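Local coordinates for protein possible glutathione S-transferase (Rhodopseudomonas palustris, PDB 3M8N) that probably catalyses the conjugation of glutathione to electrophilic substrates, at residues Ser12-Ser15 with Tyr16-Arg19; Glu144-Leu147 with Lys148-Tyr152. All coordinates share one frame; numbering follows the deposited sequence.

Contact 1 of 2, residues Ser12-Ser15 with Tyr16-Arg19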
loop_
_atom_site.group_PDB
_atom_site.type_symbol
_atom_site.label_atom_id
_atom_site.label_comp_id
_atom_site.label_asym_id
_atom_site.label_seq_id
_atom_site.Cartn_x
_atom_site.Cartn_y
_atom_site.Cartn_z
ATOM N N SER A 12 11.203 6.737 -12.942
ATOM C CA SER A 12 10.649 6.176 -11.725
ATOM C C SER A 12 9.472 5.194 -11.948
ATOM O O SER A 12 8.515 5.524 -12.671
ATOM C CB SER A 12 10.179 7.332 -10.899
ATOM O OG SER A 12 9.362 6.879 -9.902
ATOM N N GLY A 13 9.505 4.008 -11.329
ATOM C CA GLY A 13 8.458 3.022 -11.513
ATOM C C GLY A 13 7.135 3.438 -10.907
ATOM O O GLY A 13 6.097 3.159 -11.450
ATOM N N ASN A 14 7.159 4.107 -9.765
ATOM C CA ASN A 14 5.933 4.643 -9.197
ATOM C C ASN A 14 5.250 5.669 -10.031
ATOM O O ASN A 14 4.020 5.668 -10.078
ATOM C CB ASN A 14 6.170 5.210 -7.802
ATOM C CG ASN A 14 6.355 4.140 -6.786
ATOM O OD1 ASN A 14 5.731 3.120 -6.858
ATOM N ND2 ASN A 14 7.249 4.353 -5.850
ATOM N N SER A 15 6.046 6.533 -10.664
ATOM C CA SER A 15 5.534 7.571 -11.478
ATOM C C SER A 15 4.979 6.964 -12.737
ATOM O O SER A 15 3.935 7.416 -13.226
ATOM C CB SER A 15 6.609 8.560 -11.896
ATOM O OG SER A 15 6.913 9.542 -10.932
ATOM N N TYR A 16 5.682 5.986 -13.293
ATOM C CA TYR A 16 5.205 5.352 -14.488
ATOM C C TYR A 16 3.864 4.654 -14.304
ATOM O O TYR A 16 3.062 4.664 -15.202
ATOM C CB TYR A 16 6.227 4.373 -15.020
ATOM C CG TYR A 16 5.695 3.383 -16.082
ATOM C CD1 TYR A 16 5.190 3.829 -17.285
ATOM C CD2 TYR A 16 5.740 1.999 -15.867
ATOM C CE1 TYR A 16 4.707 2.912 -18.259
ATOM C CE2 TYR A 16 5.255 1.091 -16.834
ATOM C CZ TYR A 16 4.755 1.565 -18.023
ATOM O OH TYR A 16 4.322 0.706 -18.977
ATOM N N LYS A 17 3.607 4.032 -13.156
ATOM C CA LYS A 17 2.254 3.516 -12.837
ATOM C C LYS A 17 1.129 4.526 -13.113
ATOM O O LYS A 17 0.131 4.197 -13.732
ATOM C CB LYS A 17 2.162 3.056 -11.381
ATOM C CG LYS A 17 2.839 1.790 -11.105
ATOM C CD LYS A 17 3.581 1.859 -9.797
ATOM C CE LYS A 17 2.683 1.749 -8.732
ATOM N NZ LYS A 17 3.465 1.032 -7.688
ATOM N N VAL A 18 1.302 5.749 -12.634
ATOM C CA VAL A 18 0.312 6.754 -12.751
ATOM C C VAL A 18 0.202 7.227 -14.185
ATOM O O VAL A 18 -0.882 7.403 -14.681
ATOM C CB VAL A 18 0.622 7.926 -11.881
ATOM C CG1 VAL A 18 -0.430 8.880 -12.095
ATOM C CG2 VAL A 18 0.704 7.520 -10.377
ATOM N N ARG A 19 1.313 7.444 -14.856
ATOM C CA ARG A 19 1.257 7.713 -16.306
ATOM C C ARG A 19 0.556 6.628 -17.127
ATOM O O ARG A 19 -0.129 6.923 -18.053
ATOM C CB ARG A 19 2.638 7.857 -16.843
ATOM C CG ARG A 19 3.389 9.180 -16.575
ATOM C CD ARG A 19 4.661 9.125 -17.470
ATOM N NE ARG A 19 5.738 9.086 -16.552
ATOM C CZ ARG A 19 6.699 8.217 -16.386
ATOM N NH1 ARG A 19 6.945 7.221 -17.185
ATOM N NH2 ARG A 19 7.463 8.460 -15.349
#
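Tyr16 N donates to Ser12 O at 2.9 Å, and with it the first turn of helix 13-24 begins, the helix that follows strand 4-8 in the beta-alpha-beta unit of the thioredoxin-like N-terminal domain. Two further backbone bonds carry the turn on: Lys17 N to Gly13 O, and Arg19 N to Ser15 O, the latter almost straight at 174°. Ser12 is the N-cap residue; its hydroxyl OG accepts a weak capping bond from Ser15 N at 3.4 Å, which suits a short polar side chain at the start of a helix, where the first N-H groups lack partners in a preceding turn.

Among side chains, Asn14 and Lys17 run side by side. The Lys17 chain, bent at chi2, chi3 and chi4, passes CD close to Gly13 O (3.3 Å) and brings NZ to Asn14 OD1 at 3.2 Å, nearly along the C=O axis. The ammonium also forms a salt bridge with Glu100, while Asn14 ND2 binds Glu105, so both polar ends reach the helix 87-117.

Arg19 starts with CG beside its own backbone N (chi1 -77°), and a bend at chi3 folds it back until NH2 lies 3.6 Å from Ser15 CB; the guanidinium spreads one face over the backbone of Ser15 and Tyr16. Its NE is held by Ser8, and Ser15 OG bonds to Met9 N.

The lysine charge is thus met by a carboxylate and an amide oxygen together, an arrangement likely to keep NZ protonated in these buried surroundings.

Contact 2 of 2, residues Glu144-Leu147 with Lys148-Tyr152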
loop_
_atom_site.group_PDB
_atom_site.type_symbol
_atom_site.label_atom_id
_atom_site.label_comp_id
_atom_site.label_asym_id
_atom_site.label_seq_id
_atom_site.Cartn_x
_atom_site.Cartn_y
_atom_site.Cartn_z
ATOM N N GLU A 144 2.767 -15.707 -9.464
ATOM C CA GLU A 144 2.699 -16.900 -10.297
ATOM C C GLU A 144 1.585 -17.800 -9.838
ATOM O O GLU A 144 0.744 -18.203 -10.630
ATOM C CB GLU A 144 3.994 -17.680 -10.175
ATOM C CG GLU A 144 4.083 -18.812 -11.137
ATOM C CD GLU A 144 4.239 -18.327 -12.541
ATOM O OE1 GLU A 144 4.446 -17.132 -12.726
ATOM O OE2 GLU A 144 4.176 -19.129 -13.486
ATOM N N ASN A 145 1.581 -18.134 -8.566
ATOM C CA ASN A 145 0.588 -19.073 -8.108
ATOM C C ASN A 145 -0.858 -18.625 -8.371
ATOM O O ASN A 145 -1.753 -19.451 -8.667
ATOM C CB ASN A 145 0.920 -19.553 -6.677
ATOM C CG ASN A 145 -0.329 -19.772 -5.785
ATOM O OD1 ASN A 145 -0.935 -18.786 -5.260
ATOM N ND2 ASN A 145 -0.684 -21.053 -5.543
ATOM N N HIS A 146 -1.075 -17.308 -8.307
ATOM C CA HIS A 146 -2.396 -16.709 -8.474
ATOM C C HIS A 146 -2.807 -16.652 -9.925
ATOM O O HIS A 146 -3.951 -16.866 -10.270
ATOM C CB HIS A 146 -2.394 -15.288 -7.872
ATOM C CG HIS A 146 -3.731 -14.656 -7.874
ATOM N ND1 HIS A 146 -4.075 -13.647 -8.744
ATOM C CD2 HIS A 146 -4.835 -14.934 -7.155
ATOM C CE1 HIS A 146 -5.337 -13.327 -8.563
ATOM N NE2 HIS A 146 -5.823 -14.095 -7.609
ATOM N N LEU A 147 -1.832 -16.359 -10.765
ATOM C CA LEU A 147 -2.014 -16.203 -12.153
ATOM C C LEU A 147 -2.172 -17.549 -12.834
ATOM O O LEU A 147 -2.346 -17.612 -14.051
ATOM C CB LEU A 147 -0.822 -15.455 -12.744
ATOM C CG LEU A 147 -0.853 -13.953 -12.457
ATOM C CD1 LEU A 147 0.478 -13.313 -12.823
ATOM C CD2 LEU A 147 -2.010 -13.261 -13.182
ATOM N N LYS A 148 -2.114 -18.620 -12.050
ATOM C CA LYS A 148 -2.294 -19.941 -12.568
ATOM C C LYS A 148 -3.742 -20.096 -12.896
ATOM O O LYS A 148 -4.088 -20.457 -13.997
ATOM C CB LYS A 148 -1.810 -20.998 -11.579
ATOM C CG LYS A 148 -0.321 -21.343 -11.806
ATOM C CD LYS A 148 0.317 -21.995 -10.585
ATOM C CE LYS A 148 1.829 -21.663 -10.458
ATOM N NZ LYS A 148 2.741 -22.369 -11.397
ATOM N N THR A 149 -4.620 -19.800 -11.967
ATOM C CA THR A 149 -5.997 -19.891 -12.332
ATOM C C THR A 149 -6.681 -18.536 -12.564
ATOM O O THR A 149 -7.897 -18.470 -12.484
ATOM C CB THR A 149 -6.736 -20.645 -11.274
ATOM O OG1 THR A 149 -6.592 -19.940 -10.055
ATOM C CG2 THR A 149 -6.133 -22.030 -11.093
ATOM N N ASN A 150 -5.932 -17.470 -12.867
ATOM C CA ASN A 150 -6.510 -16.153 -13.059
ATOM C C ASN A 150 -5.763 -15.421 -14.138
ATOM O O ASN A 150 -4.558 -15.507 -14.223
ATOM C CB ASN A 150 -6.425 -15.360 -11.749
ATOM C CG ASN A 150 -7.338 -15.905 -10.672
ATOM O OD1 ASN A 150 -8.535 -15.811 -10.780
ATOM N ND2 ASN A 150 -6.777 -16.457 -9.624
ATOM N N ASP A 151 -6.466 -14.681 -14.978
ATOM C CA ASP A 151 -5.780 -13.876 -16.020
ATOM C C ASP A 151 -5.357 -12.492 -15.529
ATOM O O ASP A 151 -4.434 -11.883 -16.057
ATOM C CB ASP A 151 -6.676 -13.684 -17.268
ATOM C CG ASP A 151 -6.683 -14.910 -18.214
ATOM O OD1 ASP A 151 -6.087 -15.936 -17.857
ATOM O OD2 ASP A 151 -7.294 -14.828 -19.304
ATOM N N TYR A 152 -6.091 -12.002 -14.540
ATOM C CA TYR A 152 -5.854 -10.691 -13.911
ATOM C C TYR A 152 -5.943 -10.804 -12.430
ATOM O O TYR A 152 -6.587 -11.729 -11.910
ATOM C CB TYR A 152 -6.894 -9.674 -14.378
ATOM C CG TYR A 152 -6.861 -9.383 -15.859
ATOM C CD1 TYR A 152 -5.951 -8.483 -16.385
ATOM C CD2 TYR A 152 -7.738 -10.053 -16.736
ATOM C CE1 TYR A 152 -5.922 -8.238 -17.736
ATOM C CE2 TYR A 152 -7.721 -9.819 -18.088
ATOM C CZ TYR A 152 -6.823 -8.917 -18.586
ATOM O OH TYR A 152 -6.833 -8.658 -19.950
#
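CG of His146 stands anti to the backbone N (chi1 -174°), whereas Asn150 turns CG beside its own N (chi1 -69°), and together these choices lay the amide over the imidazole. ND2 sits 3.2 Å above one ring face, offset toward the rim, with the two planes 22° apart. Asn150 CB adds a CH-pi contact, 4.3 Å from the ring centroid. The same ND2 donates to His146 O at 2.9 Å, and Thr149 N adds a weak bond to that oxygen; a carboxamide suits this place because it can both donate and lie flat. An alanine in place of His146 would probably leave the Asn150 amide without the ring beneath it and freer to turn, even though the backbone carbonyl remains.

Lys148 runs back past Glu144, its CE 3.7 Å from Glu144 CG; NZ and OE2 stay 4.1 Å apart, beyond a salt bridge. Leu147 CD2 meets Asn150 O at 3.6 Å.

The turn follows helix 129-146. Glu144 accepts from the backbone N atoms of Ala184 and Val185 at the start of helix 183-193, Leu147 packs on Trp188 there, and His146 meets the ring of Trp96 from helix 87-117.

In the fold
From the N terminus, strand 4-8 leads into contact 1, which opens helix 13-24, the crossover of the beta-alpha-beta unit that returns through strand 29-33 in the thioredoxin-like N-terminal domain. The chain completes the sheet with strands 57-59 and 65-67, passes helix 69-77 and then helix 87-117 before contact 2 leads out of helix 129-146 toward helix 160-169. Both are short-range closures, one at a helix start and one where the chain leaves a helix, in series, neither nesting nor crossing. The centres of contact 1 and contact 2 lie about 24 Å apart. Between contact 1 and contact 2 the nearest atoms are about 14 Å apart. Helix 87-117 links them indirectly, meeting side chains from each.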